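Local coordinates for inorganic pyrophosphatase (Helicobacter pylori, PDB 2BQX), which catalyses the magnesium-dependent hydrolysis of inorganic pyrophosphate to two phosphate ions, working as a homohexamer, at the interface of chains A and B and the interface of chains A and C. Coordinates in Å, arbitrary orientation; residue numbers count along the deposited sequence, not the author numbering. Chains: chain A/B/C, Inorganic pyrophosphatase.

Contact 1: the interface of chains A and B. Residues chain A 49, 51, 128, 132, 135-136; chain B 45-47, 143.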
# COMPACT_ATOMS: atom_id res chain seq x y z
N ASN A 49 6.05 10.91 8.95
CA ASN A 49 5.39 11.04 7.67
C ASN A 49 4.59 12.33 7.67
O ASN A 49 4.05 12.72 8.71
CB ASN A 49 4.50 9.83 7.40
CG ASN A 49 3.87 9.27 8.66
OD1 ASN A 49 4.51 8.54 9.44
ND2 ASN A 49 2.61 9.60 8.88
N PRO A 51 1.84 14.86 7.80
CA PRO A 51 0.46 14.80 8.28
C PRO A 51 -0.59 15.37 7.34
O PRO A 51 -1.79 15.33 7.63
CB PRO A 51 0.52 15.55 9.60
CG PRO A 51 1.52 16.62 9.31
CD PRO A 51 2.61 15.87 8.55
N HIS A 128 -6.72 17.28 18.17
CA HIS A 128 -5.79 16.19 17.86
C HIS A 128 -5.05 16.43 16.56
O HIS A 128 -3.84 16.21 16.48
CB HIS A 128 -6.58 14.88 17.81
CG HIS A 128 -5.71 13.66 17.73
ND1 HIS A 128 -5.29 13.12 16.53
CD2 HIS A 128 -5.20 12.86 18.70
CE1 HIS A 128 -4.56 12.04 16.77
NE2 HIS A 128 -4.49 11.86 18.08
N LYS A 132 -1.04 17.23 16.16
CA LYS A 132 -0.23 16.32 15.35
C LYS A 132 0.59 17.11 14.34
O LYS A 132 1.77 16.84 14.12
CB LYS A 132 -1.10 15.29 14.62
CG LYS A 132 -0.31 14.36 13.68
CD LYS A 132 -1.20 13.40 12.89
CE LYS A 132 -1.84 12.34 13.77
NZ LYS A 132 -2.64 11.34 12.98
N HIS A 135 3.35 19.13 16.21
CA HIS A 135 4.39 18.24 16.70
C HIS A 135 5.28 17.74 15.55
O HIS A 135 6.47 17.49 15.74
CB HIS A 135 3.74 17.08 17.45
CG HIS A 135 4.71 16.02 17.89
ND1 HIS A 135 4.93 14.87 17.16
CD2 HIS A 135 5.54 15.96 18.95
CE1 HIS A 135 5.86 14.15 17.75
NE2 HIS A 135 6.25 14.79 18.85
N PHE A 136 4.69 17.59 14.37
CA PHE A 136 5.46 17.14 13.21
C PHE A 136 6.53 18.17 12.84
O PHE A 136 7.71 17.85 12.69
CB PHE A 136 4.55 16.91 12.01
CG PHE A 136 5.30 16.62 10.74
CD1 PHE A 136 5.81 15.35 10.50
CD2 PHE A 136 5.52 17.62 9.80
CE1 PHE A 136 6.53 15.08 9.34
CE2 PHE A 136 6.24 17.36 8.63
CZ PHE A 136 6.74 16.09 8.40
N TYR B 45 -0.28 9.09 18.52
CA TYR B 45 -0.87 10.42 18.50
C TYR B 45 -0.22 11.31 17.45
O TYR B 45 -0.85 12.21 16.91
CB TYR B 45 -0.70 11.10 19.86
CG TYR B 45 -1.65 10.64 20.95
CD1 TYR B 45 -2.03 9.31 21.07
CD2 TYR B 45 -2.11 11.55 21.91
CE1 TYR B 45 -2.84 8.88 22.14
CE2 TYR B 45 -2.91 11.14 22.97
CZ TYR B 45 -3.27 9.81 23.08
OH TYR B 45 -4.06 9.41 24.14
N GLY B 46 1.06 11.05 17.17
CA GLY B 46 1.78 11.85 16.21
C GLY B 46 1.90 11.24 14.83
O GLY B 46 1.51 10.09 14.60
N ALA B 47 2.44 12.03 13.91
CA ALA B 47 2.63 11.61 12.53
C ALA B 47 3.92 10.80 12.49
O ALA B 47 4.93 11.24 11.94
CB ALA B 47 2.74 12.83 11.63
N LEU B 143 3.04 13.66 22.66
CA LEU B 143 1.65 14.09 22.71
C LEU B 143 0.77 13.38 23.73
O LEU B 143 -0.35 13.82 23.99
CB LEU B 143 1.02 13.97 21.32
CG LEU B 143 1.64 14.87 20.24
CD1 LEU B 143 1.08 14.48 18.88
CD2 LEU B 143 1.35 16.33 20.54
O HOH W 1 3.36 14.44 14.83
O HOH W 2 -2.21 14.54 18.14
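A:His135, A:Lys132 and B:Ala47 meet around one water, water 1, in a two-fold interface of the hexamer of this soluble family I pyrophosphatase, where each protein contact has a twin with the chains exchanged. The backbone N of B:Ala47 is 2.7 Å from the water, and the bond is nearly straight at the amide hydrogen (171°). The imidazole ND1 of A:His135 lies 2.8 Å from the same water, which sits in the ring plane at the ring edge. The third grip is the backbone O of A:Lys132, 3.0 Å from water 1. Helix 127-139 thus offers a carbonyl and an imidazole nitrogen to one water that also binds the partner's backbone. The direct bond runs from A:Asn49 N to B:Ala47 O over 3.2 Å, with the donor standing 48° out of the carbonyl plane, so no lone pair is addressed squarely. The methyl CB of B:Ala47 points into chain A, where A:Lys132 CG is 4.0 Å away and A:Pro51 CB and A:Phe136 CD1 also come near. Within chain A, A:Pro51 CD lies over the centre of one face of the A:Phe136 ring, a second-shell contact. The aliphatic chain of A:Lys132 runs alongside B:Tyr45, B:Gly46 and B:Ala47; its bend at chi3 (-69°) brings CE to 3.3 Å from B:Tyr45 O, a van der Waals approach. Water 2 joins A:His128 O, at 2.9 Å, to B:Tyr45 O, and it lies above the centre of one face of the A:His128 ring. Further along helix 127-139, CB and CG of A:His135 take the branched end of the loop residue B:Leu143, whose CG and methyls rest obliquely against them.

Contact 2: the interface of chains A and C. Residues chain A 27, 29, 40, 43; chain C 76-78, 82, 84, 112.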
# COMPACT_ATOMS: atom_id res chain seq x y z
N ILE A 27 8.85 11.43 1.79
CA ILE A 27 9.69 11.97 0.73
C ILE A 27 9.22 13.36 0.32
O ILE A 27 8.09 13.53 -0.15
CB ILE A 27 9.68 11.08 -0.53
CG1 ILE A 27 10.17 9.67 -0.18
CG2 ILE A 27 10.58 11.71 -1.61
CD1 ILE A 27 10.05 8.68 -1.33
N TYR A 29 9.36 16.36 -2.21
CA TYR A 29 9.77 16.69 -3.57
C TYR A 29 9.76 18.21 -3.66
O TYR A 29 9.23 18.89 -2.78
CB TYR A 29 8.77 16.14 -4.61
CG TYR A 29 8.77 14.63 -4.71
CD1 TYR A 29 9.67 13.96 -5.54
CD2 TYR A 29 7.88 13.87 -3.96
CE1 TYR A 29 9.70 12.57 -5.61
CE2 TYR A 29 7.90 12.48 -4.01
CZ TYR A 29 8.81 11.84 -4.84
OH TYR A 29 8.86 10.46 -4.88
N VAL A 40 13.62 15.32 -6.26
CA VAL A 40 13.59 14.64 -4.98
C VAL A 40 14.44 15.55 -4.12
O VAL A 40 15.63 15.74 -4.39
CB VAL A 40 14.25 13.26 -5.06
CG1 VAL A 40 14.29 12.63 -3.67
CG2 VAL A 40 13.48 12.36 -6.02
N VAL A 43 14.51 13.00 2.13
CA VAL A 43 13.83 11.84 2.69
C VAL A 43 13.98 12.09 4.18
O VAL A 43 15.10 12.22 4.68
CB VAL A 43 14.51 10.51 2.31
CG1 VAL A 43 13.76 9.36 2.97
CG2 VAL A 43 14.51 10.32 0.80
N VAL C 76 13.71 3.87 0.13
CA VAL C 76 12.42 4.36 -0.33
C VAL C 76 12.27 4.35 -1.85
O VAL C 76 13.26 4.30 -2.57
CB VAL C 76 12.14 5.81 0.17
CG1 VAL C 76 12.23 5.86 1.68
CG2 VAL C 76 13.09 6.79 -0.47
N ALA C 77 11.03 4.39 -2.31
CA ALA C 77 10.71 4.40 -3.73
C ALA C 77 10.40 5.82 -4.21
O ALA C 77 9.52 6.48 -3.66
CB ALA C 77 9.50 3.49 -3.99
N PHE C 78 11.13 6.29 -5.22
CA PHE C 78 10.92 7.62 -5.78
C PHE C 78 9.91 7.53 -6.92
O PHE C 78 9.90 6.56 -7.68
CB PHE C 78 12.25 8.19 -6.31
CG PHE C 78 13.32 8.31 -5.27
CD1 PHE C 78 13.06 8.95 -4.06
CD2 PHE C 78 14.58 7.76 -5.48
CE1 PHE C 78 14.04 9.03 -3.07
CE2 PHE C 78 15.57 7.84 -4.49
CZ PHE C 78 15.29 8.47 -3.29
N SER C 82 10.24 11.76 -11.45
CA SER C 82 10.98 12.71 -10.63
C SER C 82 12.47 12.63 -10.97
O SER C 82 12.90 11.73 -11.69
CB SER C 82 10.76 12.44 -9.13
OG SER C 82 11.21 11.15 -8.76
N VAL C 84 16.38 12.79 -9.20
CA VAL C 84 17.15 12.74 -7.96
C VAL C 84 18.63 12.93 -8.22
O VAL C 84 19.17 12.39 -9.18
CB VAL C 84 16.94 11.40 -7.22
CG1 VAL C 84 17.41 10.24 -8.09
CG2 VAL C 84 17.69 11.41 -5.89
N ILE C 112 20.15 14.64 0.31
CA ILE C 112 18.79 14.15 0.10
C ILE C 112 18.41 13.07 1.12
O ILE C 112 17.35 13.14 1.75
CB ILE C 112 18.62 13.58 -1.33
CG1 ILE C 112 18.75 14.71 -2.35
CG2 ILE C 112 17.28 12.88 -1.47
CD1 ILE C 112 18.71 14.26 -3.80
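A:Val40 is set among C:Phe78, C:Val84, C:Ser82 and C:Ile112, in a largely apolar subunit contact of the hexamer. Its CB is 3.9 Å from C:Val84 CB, and the two valines lie side by side, pointing the same way. The CG1 methyl, anti to the backbone N (chi1 176°), reaches the CD1-CE1 side of the C:Phe78 ring, 3.7 Å from CE1. That methyl also meets C:Ile112 CG2; both partner side chains cross the valine at about a right angle. The CG2 branch also lies by the phenyl ring, and it meets C:Val84 CB at 3.8 Å and the C:Ser82 hydroxyl OG, also at 3.8 Å, the latter a van der Waals contact of methyl and hydroxyl. The polar tie is A:Val43 N to C:Ile112 O, 2.9 Å long and 156° at the hydrogen, with the donor tilted 23° from the carbonyl plane. Beside it A:Val43 and C:Val76 reach tip to tip. A:Ile27 does the same, placing CD1 3.7 Å from C:Val76 CG2. At the other end of the patch A:Tyr29 CE1 touches C:Ser82 CB at 3.7 Å, while A:Ile27 CG2 lies over one face of the tyrosine ring, toward its rim, from within chain A. In the fold, neighbouring strands 27-31 and 38-43 of chain A supply one side; chain C answers with loop residues 76-78 and 82, the start of strand 83-96, and the loop at C:Ile112.

The C-alpha centres of contact 1 and contact 2 are about 22 Å apart, and they share no residue. They are linked along the chain: strand 38-43 serves contact 2, and the segment just after it supplies B:Tyr45, B:Gly46 and B:Ala47 to one side of contact 1, A:Asn49 and A:Pro51 to the other. Contact 1 is two-fold, whereas contact 2 pairs different surfaces, as expected if it builds rings that contact 1 joins into the hexamer. Of the predicted substrate-binding residues, A:Lys28 and A:Arg42 lie in the contact 2 strands and A:Tyr54 just beyond A:Pro51, so assembly may help to steady the active site.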